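Local coordinates for protein DOA1 (Saccharomyces cerevisiae, PDB 3ODT), which probably binds ubiquitin through its WD40 beta-propeller domain and is linked to regulating the turnover of F-box proteins, at residues V25-D28 against V32-V35; L138-A143 against D173-T178; K232-G237 against V248-K253; T53-G58 against E72-G77. All blocks are in the same frame, centred on the assembly; numbering follows the deposited sequence.

Contact 1 of 4, residues V25-D28 against V32-V35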
# COMPACT_ATOMS: atom_id res chain seq x y z
N VAL A 25 3.02 -4.39 -5.38
CA VAL A 25 1.65 -4.74 -5.69
C VAL A 25 1.61 -6.09 -6.39
O VAL A 25 2.45 -6.39 -7.25
CB VAL A 25 0.95 -3.61 -6.53
CG1 VAL A 25 1.60 -3.42 -7.91
CG2 VAL A 25 -0.54 -3.86 -6.68
N ALA A 26 0.61 -6.90 -6.05
CA ALA A 26 0.29 -8.10 -6.78
C ALA A 26 -0.44 -7.74 -8.08
O ALA A 26 -1.39 -6.92 -8.09
CB ALA A 26 -0.60 -8.99 -5.95
N VAL A 27 -0.00 -8.33 -9.17
CA VAL A 27 -0.70 -8.19 -10.42
C VAL A 27 -1.55 -9.45 -10.61
O VAL A 27 -2.76 -9.38 -10.84
CB VAL A 27 0.28 -7.99 -11.55
CG1 VAL A 27 -0.41 -8.12 -12.90
CG2 VAL A 27 0.96 -6.62 -11.41
N ASP A 28 -0.90 -10.60 -10.56
CA ASP A 28 -1.59 -11.88 -10.44
C ASP A 28 -0.68 -12.86 -9.72
O ASP A 28 0.39 -12.46 -9.26
CB ASP A 28 -2.11 -12.39 -11.78
CG ASP A 28 -1.02 -12.68 -12.79
OD1 ASP A 28 0.04 -13.22 -12.44
OD2 ASP A 28 -1.25 -12.40 -13.98
N VAL A 32 4.27 -9.72 -10.08
CA VAL A 32 4.24 -8.68 -9.07
C VAL A 32 5.02 -7.47 -9.59
O VAL A 32 5.90 -7.60 -10.46
CB VAL A 32 4.77 -9.15 -7.71
CG1 VAL A 32 4.04 -10.42 -7.23
CG2 VAL A 32 6.26 -9.37 -7.73
N ALA A 33 4.72 -6.31 -9.02
CA ALA A 33 5.40 -5.09 -9.42
C ALA A 33 5.89 -4.31 -8.21
O ALA A 33 5.35 -4.41 -7.11
CB ALA A 33 4.50 -4.23 -10.28
N SER A 34 6.95 -3.55 -8.42
CA SER A 34 7.57 -2.80 -7.34
C SER A 34 8.08 -1.48 -7.87
O SER A 34 8.40 -1.36 -9.04
CB SER A 34 8.72 -3.59 -6.73
OG SER A 34 9.67 -3.94 -7.74
N VAL A 35 8.15 -0.49 -6.97
CA VAL A 35 8.74 0.80 -7.31
C VAL A 35 9.72 1.19 -6.23
O VAL A 35 9.65 0.69 -5.10
CB VAL A 35 7.67 1.89 -7.52
CG1 VAL A 35 6.66 1.52 -8.63
CG2 VAL A 35 6.96 2.20 -6.22
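V25 and A33 form an antiparallel hydrogen-bonded pair. Two backbone bonds close it. V25 N donates a hydrogen bond to A33 O at 2.9 Å, with the donor tilted 21° from the carbonyl plane. A33 N returns the bond to V25 O at 2.9 Å. This second bond is the straighter one, with an N-H...O angle of 167°. V25 O is also approached by V32 CA at 3.4 Å, a CA-H...O contact. The next pair, A26 with V32, is non-hydrogen-bonded.

The apolar contacts lie on the V25 and A33 face of the sheet. V25 CG1 rests against A33 CB at 3.8 Å. It is brought there by a chi1 of 64°, which sets CG1 between the backbone N and the carbonyl carbon. V27 adds a looser touch, with CG2 4.4 Å from A33 CB. All three residues also pack on L74 of the next blade. V32 points to the other face and packs on W44.

Polar groups tie the pair to its surroundings. A26 N bonds to D273 OD2 of an adjoining blade. S34 OG bonds to both H17 NE2 and W44 NE1, as in the His-Ser/Thr-Trp network of WD40 repeats. V27 and D28 form a classic beta bulge, and the chain turns a corner at V27. The two segments are the end of a beta hairpin made by the two inner strands of a WD40 propeller blade.

Contact 2 of 4, residues L138-A143 against D173-T178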
# COMPACT_ATOMS: atom_id res chain seq x y z
N LEU A 138 -9.72 15.99 -2.46
CA LEU A 138 -10.05 15.85 -1.04
C LEU A 138 -9.06 16.69 -0.23
O LEU A 138 -7.99 16.23 0.14
CB LEU A 138 -9.96 14.38 -0.63
CG LEU A 138 -10.70 13.36 -1.50
CD1 LEU A 138 -10.73 11.98 -0.85
CD2 LEU A 138 -12.12 13.79 -1.82
N GLN A 139 -9.48 17.92 0.01
CA GLN A 139 -8.68 18.96 0.63
C GLN A 139 -9.33 19.33 1.98
O GLN A 139 -10.44 19.86 2.02
CB GLN A 139 -8.61 20.17 -0.32
CG GLN A 139 -7.54 21.23 0.04
CD GLN A 139 -7.24 22.19 -1.13
OE1 GLN A 139 -6.73 21.77 -2.18
NE2 GLN A 139 -7.54 23.48 -0.95
N ALA A 140 -8.62 19.02 3.06
CA ALA A 140 -9.10 19.27 4.41
C ALA A 140 -8.01 19.03 5.46
O ALA A 140 -7.90 19.78 6.42
CB ALA A 140 -10.32 18.41 4.70
N HIS A 141 -7.22 17.97 5.27
CA HIS A 141 -6.17 17.64 6.23
C HIS A 141 -5.15 18.77 6.34
O HIS A 141 -4.90 19.49 5.37
CB HIS A 141 -5.42 16.37 5.83
CG HIS A 141 -6.17 15.11 6.12
ND1 HIS A 141 -6.39 14.66 7.41
CD2 HIS A 141 -6.72 14.19 5.30
CE1 HIS A 141 -7.07 13.53 7.36
NE2 HIS A 141 -7.27 13.22 6.10
N ASN A 142 -4.53 18.88 7.51
CA ASN A 142 -3.59 19.94 7.81
C ASN A 142 -2.12 19.56 7.65
O ASN A 142 -1.23 20.34 7.96
CB ASN A 142 -3.80 20.43 9.26
CG ASN A 142 -3.47 21.88 9.44
OD1 ASN A 142 -3.38 22.62 8.46
ND2 ASN A 142 -3.31 22.30 10.69
N ALA A 143 -1.88 18.34 7.18
CA ALA A 143 -0.56 17.81 6.98
C ALA A 143 -0.66 16.66 5.98
O ALA A 143 -1.76 16.32 5.52
CB ALA A 143 0.05 17.33 8.30
N ASP A 173 -16.35 15.22 -2.46
CA ASP A 173 -15.16 15.91 -1.99
C ASP A 173 -15.32 16.61 -0.65
O ASP A 173 -14.54 17.51 -0.31
CB ASP A 173 -14.66 16.90 -3.05
CG ASP A 173 -15.64 18.00 -3.34
OD1 ASP A 173 -16.76 17.97 -2.79
OD2 ASP A 173 -15.28 18.91 -4.11
N LYS A 174 -16.30 16.16 0.14
CA LYS A 174 -16.53 16.73 1.45
C LYS A 174 -16.27 15.74 2.57
O LYS A 174 -16.63 14.59 2.51
CB LYS A 174 -17.96 17.25 1.55
CG LYS A 174 -18.24 18.28 0.45
CD LYS A 174 -19.57 18.97 0.54
CE LYS A 174 -19.71 20.04 -0.57
NZ LYS A 174 -19.28 19.53 -1.91
N VAL A 175 -15.64 16.21 3.64
CA VAL A 175 -15.44 15.37 4.80
C VAL A 175 -16.79 15.24 5.48
O VAL A 175 -17.47 16.26 5.73
CB VAL A 175 -14.47 16.00 5.80
CG1 VAL A 175 -14.34 15.13 7.04
CG2 VAL A 175 -13.12 16.27 5.14
N ILE A 176 -17.18 14.01 5.81
CA ILE A 176 -18.43 13.79 6.55
C ILE A 176 -18.19 13.28 7.96
O ILE A 176 -19.05 13.39 8.82
CB ILE A 176 -19.41 12.85 5.78
CG1 ILE A 176 -18.78 11.47 5.52
CG2 ILE A 176 -19.84 13.51 4.48
CD1 ILE A 176 -19.78 10.43 5.04
N LYS A 177 -16.99 12.77 8.21
CA LYS A 177 -16.60 12.39 9.56
C LYS A 177 -15.09 12.40 9.76
O LYS A 177 -14.34 11.98 8.86
CB LYS A 177 -17.14 10.99 9.87
CG LYS A 177 -16.99 10.58 11.34
CD LYS A 177 -17.74 9.28 11.62
CE LYS A 177 -17.69 8.91 13.08
NZ LYS A 177 -18.48 9.80 13.99
N THR A 178 -14.66 12.87 10.92
CA THR A 178 -13.26 12.84 11.32
C THR A 178 -13.09 11.96 12.53
O THR A 178 -13.88 12.03 13.48
CB THR A 178 -12.73 14.26 11.59
OG1 THR A 178 -12.81 15.03 10.40
CG2 THR A 178 -11.29 14.22 12.01
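L138 reaches D173 through a single methyl group. From CB the side chain runs to CG, which is anti to the carbonyl carbon and beside the backbone N (chi1 -50°). CB and CG serve as the stalk. At CG the side chain forks. The CD2 branch makes the touch: it lies 3.7 Å from D173 CA and 4.2 Å from D173 CB. The CD1 branch turns off from D173. The leucine as a whole is buried among F158, T160 and W170 of the next blade and A126 and V128 of its own.

The carboxylate of D173 takes no part in this packing. With chi1 at 64°, CG lies between the backbone N and the carbonyl carbon, and the acid group is carried off from L138. There D173 OD1 receives K174 NZ at 3.1 Å on its syn lone pair, a salt bridge between sequence neighbours.

A second apolar touch lies further along the chain. The methyl CB of A140 meets V175 CG2 at 3.6 Å. No hydrogen bond joins the two segments. H141 is buried and bonds away from this contact, ND1 to D164 OD2 and NE2 to T160 OG1, as in the Asp-His-Ser/Thr network of WD40 repeats.

W170 is shared beneath the contact, since L138, A140 and V175 all pack on it. Strand 133-139 is the outermost strand of one four-stranded blade, and strand 174-179 is the outermost strand of the next. The contact therefore joins two adjacent blades near the rim of the propeller.

Contact 3 of 4, residues K232-G237 against V248-K253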
# COMPACT_ATOMS: atom_id res chain seq x y z
N LYS A 232 -2.33 -4.64 5.16
CA LYS A 232 -3.17 -5.24 4.13
C LYS A 232 -3.97 -6.37 4.76
O LYS A 232 -3.57 -6.94 5.75
CB LYS A 232 -2.37 -5.80 2.96
CG LYS A 232 -1.62 -4.77 2.14
CD LYS A 232 -2.55 -3.92 1.29
CE LYS A 232 -1.85 -2.64 0.87
NZ LYS A 232 -0.72 -2.86 -0.11
N LEU A 233 -5.10 -6.67 4.16
CA LEU A 233 -5.89 -7.85 4.52
C LEU A 233 -5.60 -9.01 3.57
O LEU A 233 -5.66 -8.87 2.35
CB LEU A 233 -7.40 -7.53 4.50
CG LEU A 233 -7.81 -6.39 5.42
CD1 LEU A 233 -9.27 -5.99 5.21
CD2 LEU A 233 -7.54 -6.78 6.88
N LEU A 234 -5.28 -10.16 4.15
CA LEU A 234 -5.14 -11.40 3.43
C LEU A 234 -6.49 -11.94 2.99
O LEU A 234 -7.54 -11.57 3.51
CB LEU A 234 -4.43 -12.41 4.34
CG LEU A 234 -2.95 -12.09 4.55
CD1 LEU A 234 -2.42 -12.81 5.77
CD2 LEU A 234 -2.15 -12.45 3.30
N PRO A 235 -6.46 -12.85 2.02
CA PRO A 235 -7.70 -13.48 1.56
C PRO A 235 -8.56 -14.07 2.68
O PRO A 235 -9.80 -14.02 2.55
CB PRO A 235 -7.21 -14.60 0.63
CG PRO A 235 -5.89 -14.08 0.09
CD PRO A 235 -5.29 -13.23 1.20
N ASN A 236 -7.95 -14.58 3.75
CA ASN A 236 -8.73 -15.20 4.85
C ASN A 236 -9.11 -14.17 5.93
O ASN A 236 -9.61 -14.55 7.00
CB ASN A 236 -7.93 -16.34 5.49
CG ASN A 236 -6.73 -15.84 6.30
OD1 ASN A 236 -6.43 -14.66 6.31
ND2 ASN A 236 -6.04 -16.74 6.98
N GLY A 237 -8.84 -12.90 5.67
CA GLY A 237 -9.18 -11.83 6.58
C GLY A 237 -8.12 -11.41 7.59
O GLY A 237 -8.28 -10.37 8.25
N VAL A 248 7.70 -8.02 9.38
CA VAL A 248 6.40 -8.27 8.77
C VAL A 248 5.64 -9.10 9.78
O VAL A 248 6.19 -10.08 10.30
CB VAL A 248 6.53 -9.05 7.44
CG1 VAL A 248 5.14 -9.37 6.89
CG2 VAL A 248 7.32 -8.22 6.43
N ARG A 249 4.41 -8.73 10.08
CA ARG A 249 3.66 -9.44 11.10
C ARG A 249 2.32 -9.87 10.56
O ARG A 249 1.71 -9.17 9.75
CB ARG A 249 3.50 -8.59 12.35
CG ARG A 249 4.83 -8.26 12.96
CD ARG A 249 4.69 -7.46 14.24
NE ARG A 249 6.00 -7.03 14.74
CZ ARG A 249 6.42 -7.14 15.99
NH1 ARG A 249 5.69 -7.75 16.91
NH2 ARG A 249 7.62 -6.66 16.29
N ILE A 250 1.85 -11.02 11.03
CA ILE A 250 0.56 -11.54 10.60
C ILE A 250 -0.30 -11.66 11.84
O ILE A 250 0.15 -12.24 12.83
CB ILE A 250 0.71 -12.90 9.89
CG1 ILE A 250 1.52 -12.74 8.60
CG2 ILE A 250 -0.66 -13.48 9.52
CD1 ILE A 250 2.90 -13.29 8.69
N TRP A 251 -1.52 -11.13 11.79
CA TRP A 251 -2.42 -11.08 12.96
C TRP A 251 -3.80 -11.67 12.65
O TRP A 251 -4.33 -11.58 11.53
CB TRP A 251 -2.67 -9.63 13.38
CG TRP A 251 -1.50 -8.72 13.44
CD1 TRP A 251 -0.89 -8.13 12.38
CD2 TRP A 251 -0.84 -8.22 14.61
NE1 TRP A 251 0.12 -7.30 12.81
CE2 TRP A 251 0.18 -7.35 14.18
CE3 TRP A 251 -0.99 -8.45 15.98
CZ2 TRP A 251 1.03 -6.68 15.07
CZ3 TRP A 251 -0.13 -7.80 16.87
CH2 TRP A 251 0.86 -6.92 16.41
N SER A 252 -4.42 -12.25 13.67
CA SER A 252 -5.83 -12.54 13.60
C SER A 252 -6.62 -11.24 13.74
O SER A 252 -6.55 -10.57 14.77
CB SER A 252 -6.25 -13.47 14.72
OG SER A 252 -7.65 -13.48 14.83
N LYS A 253 -7.36 -10.87 12.71
CA LYS A 253 -8.18 -9.67 12.78
C LYS A 253 -9.25 -9.86 13.84
O LYS A 253 -9.53 -8.94 14.60
CB LYS A 253 -8.80 -9.39 11.41
CG LYS A 253 -9.76 -8.24 11.38
CD LYS A 253 -11.16 -8.73 11.58
CE LYS A 253 -12.17 -7.73 11.06
NZ LYS A 253 -13.52 -8.14 11.52
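L234 O accepts a backbone hydrogen bond from G237 N at 2.9 Å, and both of these residues touch the opposing segment. The bond closes a type I beta turn from L234 to G237. This is the turn after the innermost strand, 228-233, of a WD40 propeller blade. The opposing segment holds the third strand of the same blade, so strand 239-243 lies between the two. No hydrogen bond joins them directly.

The turn meets the end of that third strand at two points. The first is polar against apolar. G237 O abuts the K253 side chain, at 3.3 Å from CB and 4.1 Å from CG. CG is anti to the backbone N (chi1 175°), and a bend at chi2 then leads the rest of the lysine off from the turn. G237 has a positive phi of 93°, where a side chain would press on the carbonyl O of N236. K253 O in turn is bonded by Y221 OH.

W251 NE1 bonds to S241 OG of the intervening strand, as the tryptophan of a WD40 repeat does.

The second point is purely apolar and buried. L234 and I250 also share Y8 as a neighbour, which links them to the N-terminal part of the chain. Their side chains cross at about a right angle, with L234 CD1 4.2 Å from I250 CG2.

Contact 4 of 4, residues T53-G58 against E72-G77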
# COMPACT_ATOMS: atom_id res chain seq x y z
N THR A 53 11.98 -7.32 -14.92
CA THR A 53 12.25 -6.42 -16.02
C THR A 53 11.85 -4.99 -15.61
O THR A 53 10.85 -4.78 -14.92
CB THR A 53 11.41 -6.77 -17.26
OG1 THR A 53 11.54 -8.15 -17.56
CG2 THR A 53 11.89 -5.98 -18.43
N VAL A 54 12.62 -4.01 -16.05
CA VAL A 54 12.28 -2.62 -15.81
C VAL A 54 11.30 -2.17 -16.88
O VAL A 54 11.61 -2.21 -18.08
CB VAL A 54 13.52 -1.70 -15.86
CG1 VAL A 54 13.12 -0.25 -15.72
CG2 VAL A 54 14.48 -2.07 -14.75
N VAL A 55 10.12 -1.74 -16.45
CA VAL A 55 9.08 -1.31 -17.38
C VAL A 55 8.97 0.20 -17.45
O VAL A 55 8.33 0.74 -18.34
CB VAL A 55 7.71 -1.95 -17.06
CG1 VAL A 55 7.78 -3.49 -17.28
CG2 VAL A 55 7.26 -1.62 -15.67
N TYR A 56 9.64 0.89 -16.52
CA TYR A 56 9.72 2.35 -16.56
C TYR A 56 10.92 2.83 -15.75
O TYR A 56 11.18 2.33 -14.68
CB TYR A 56 8.43 3.01 -16.00
CG TYR A 56 8.56 4.52 -15.83
CD1 TYR A 56 8.18 5.39 -16.83
CD2 TYR A 56 9.09 5.06 -14.66
CE1 TYR A 56 8.31 6.77 -16.66
CE2 TYR A 56 9.21 6.41 -14.48
CZ TYR A 56 8.82 7.27 -15.47
OH TYR A 56 8.98 8.63 -15.26
N THR A 57 11.62 3.82 -16.28
CA THR A 57 12.69 4.51 -15.57
C THR A 57 12.51 6.00 -15.67
O THR A 57 12.22 6.53 -16.76
CB THR A 57 14.08 4.21 -16.16
OG1 THR A 57 14.26 2.80 -16.28
CG2 THR A 57 15.14 4.75 -15.23
N GLY A 58 12.75 6.66 -14.54
CA GLY A 58 12.82 8.12 -14.46
C GLY A 58 13.78 8.50 -13.36
O GLY A 58 14.34 7.63 -12.67
N GLU A 72 -5.03 -2.86 -17.42
CA GLU A 72 -3.77 -3.59 -17.22
C GLU A 72 -2.61 -2.62 -17.25
O GLU A 72 -1.62 -2.82 -17.97
CB GLU A 72 -3.64 -4.72 -18.25
CG GLU A 72 -4.86 -5.64 -18.20
CD GLU A 72 -4.68 -6.98 -18.89
OE1 GLU A 72 -3.54 -7.40 -19.15
OE2 GLU A 72 -5.69 -7.64 -19.12
N LEU A 73 -2.73 -1.60 -16.41
CA LEU A 73 -1.71 -0.60 -16.23
C LEU A 73 -1.19 -0.61 -14.82
O LEU A 73 -1.97 -0.64 -13.86
CB LEU A 73 -2.22 0.80 -16.50
CG LEU A 73 -2.62 1.08 -17.94
CD1 LEU A 73 -3.27 2.45 -18.01
CD2 LEU A 73 -1.43 0.99 -18.87
N LEU A 74 0.12 -0.57 -14.72
CA LEU A 74 0.77 -0.25 -13.46
C LEU A 74 0.79 1.26 -13.29
O LEU A 74 1.35 1.97 -14.14
CB LEU A 74 2.19 -0.79 -13.44
CG LEU A 74 2.29 -2.31 -13.37
CD1 LEU A 74 3.70 -2.72 -13.65
CD2 LEU A 74 1.82 -2.86 -12.03
N LEU A 75 0.19 1.74 -12.21
CA LEU A 75 0.16 3.18 -11.91
C LEU A 75 1.17 3.47 -10.81
O LEU A 75 1.28 2.71 -9.85
CB LEU A 75 -1.23 3.63 -11.47
CG LEU A 75 -2.40 3.26 -12.37
CD1 LEU A 75 -3.67 3.82 -11.80
CD2 LEU A 75 -2.17 3.79 -13.72
N PHE A 76 1.90 4.57 -10.91
CA PHE A 76 2.98 4.80 -9.98
C PHE A 76 3.21 6.31 -9.81
O PHE A 76 2.95 7.11 -10.72
CB PHE A 76 4.26 4.09 -10.44
CG PHE A 76 4.63 4.36 -11.86
CD1 PHE A 76 4.10 3.60 -12.89
CD2 PHE A 76 5.50 5.39 -12.18
CE1 PHE A 76 4.41 3.87 -14.19
CE2 PHE A 76 5.84 5.62 -13.51
CZ PHE A 76 5.29 4.86 -14.50
N GLY A 77 3.69 6.69 -8.65
CA GLY A 77 3.95 8.09 -8.38
C GLY A 77 5.00 8.26 -7.30
O GLY A 77 5.42 7.30 -6.64
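V55 is the first residue of strand 50-57 to meet the other segment, L74 being its partner. Its CG2 lies 4.2 Å from L74 CD1, a methyl-to-methyl touch. V55 and Y56 both face V41 in a classic beta bulge. The bulge lets both side chains turn toward strand 73-78.

Y56 carries most of the contact. Its CG is anti to the backbone N (chi1 171°), which carries the ring out across F76. F76 comes over one face of the tyrosine ring, displaced toward its rim. F76 CE2 is 3.5 Å from Y56 CD2, and F76 CZ is 3.5 Å from Y56 CG. The ring planes meet obliquely at 46°, with centroids 4.7 Å apart. An alanine here has no ring to lie against the CE2-CZ end of F76, and a gap would probably open on that side. The tyrosine OH runs back over G58, where even a CB would clash with it.

Strand 50-57 is the outermost strand of its blade. Strand 73-78 is the second strand of the next blade. V41 and V86 each pack on both V55 and F76, so the contact is buried between the two sheets.

Overall arrangement
All four contacts belong to one ring of four-stranded blades. Contacts 1 and 4 are neighbours, about 10 Å between centres. They touch where A33 CB meets L74 CD2 at 3.5 Å. Contact 1 holds two inner strands within a blade and is the one with cross-segment hydrogen bonds. Contact 4 is buried and joins that blade to the next by aromatic and aliphatic packing. Contacts 1 and 3 are partly buried. Contact 3 stays within another blade, skips a strand and mixes apolar packing with a carbonyl. Contact 2 also joins two blades but lies outermost, its centre about 20 Å from the chain centre. Its packing is two small apolar touches, with an exposed alanine.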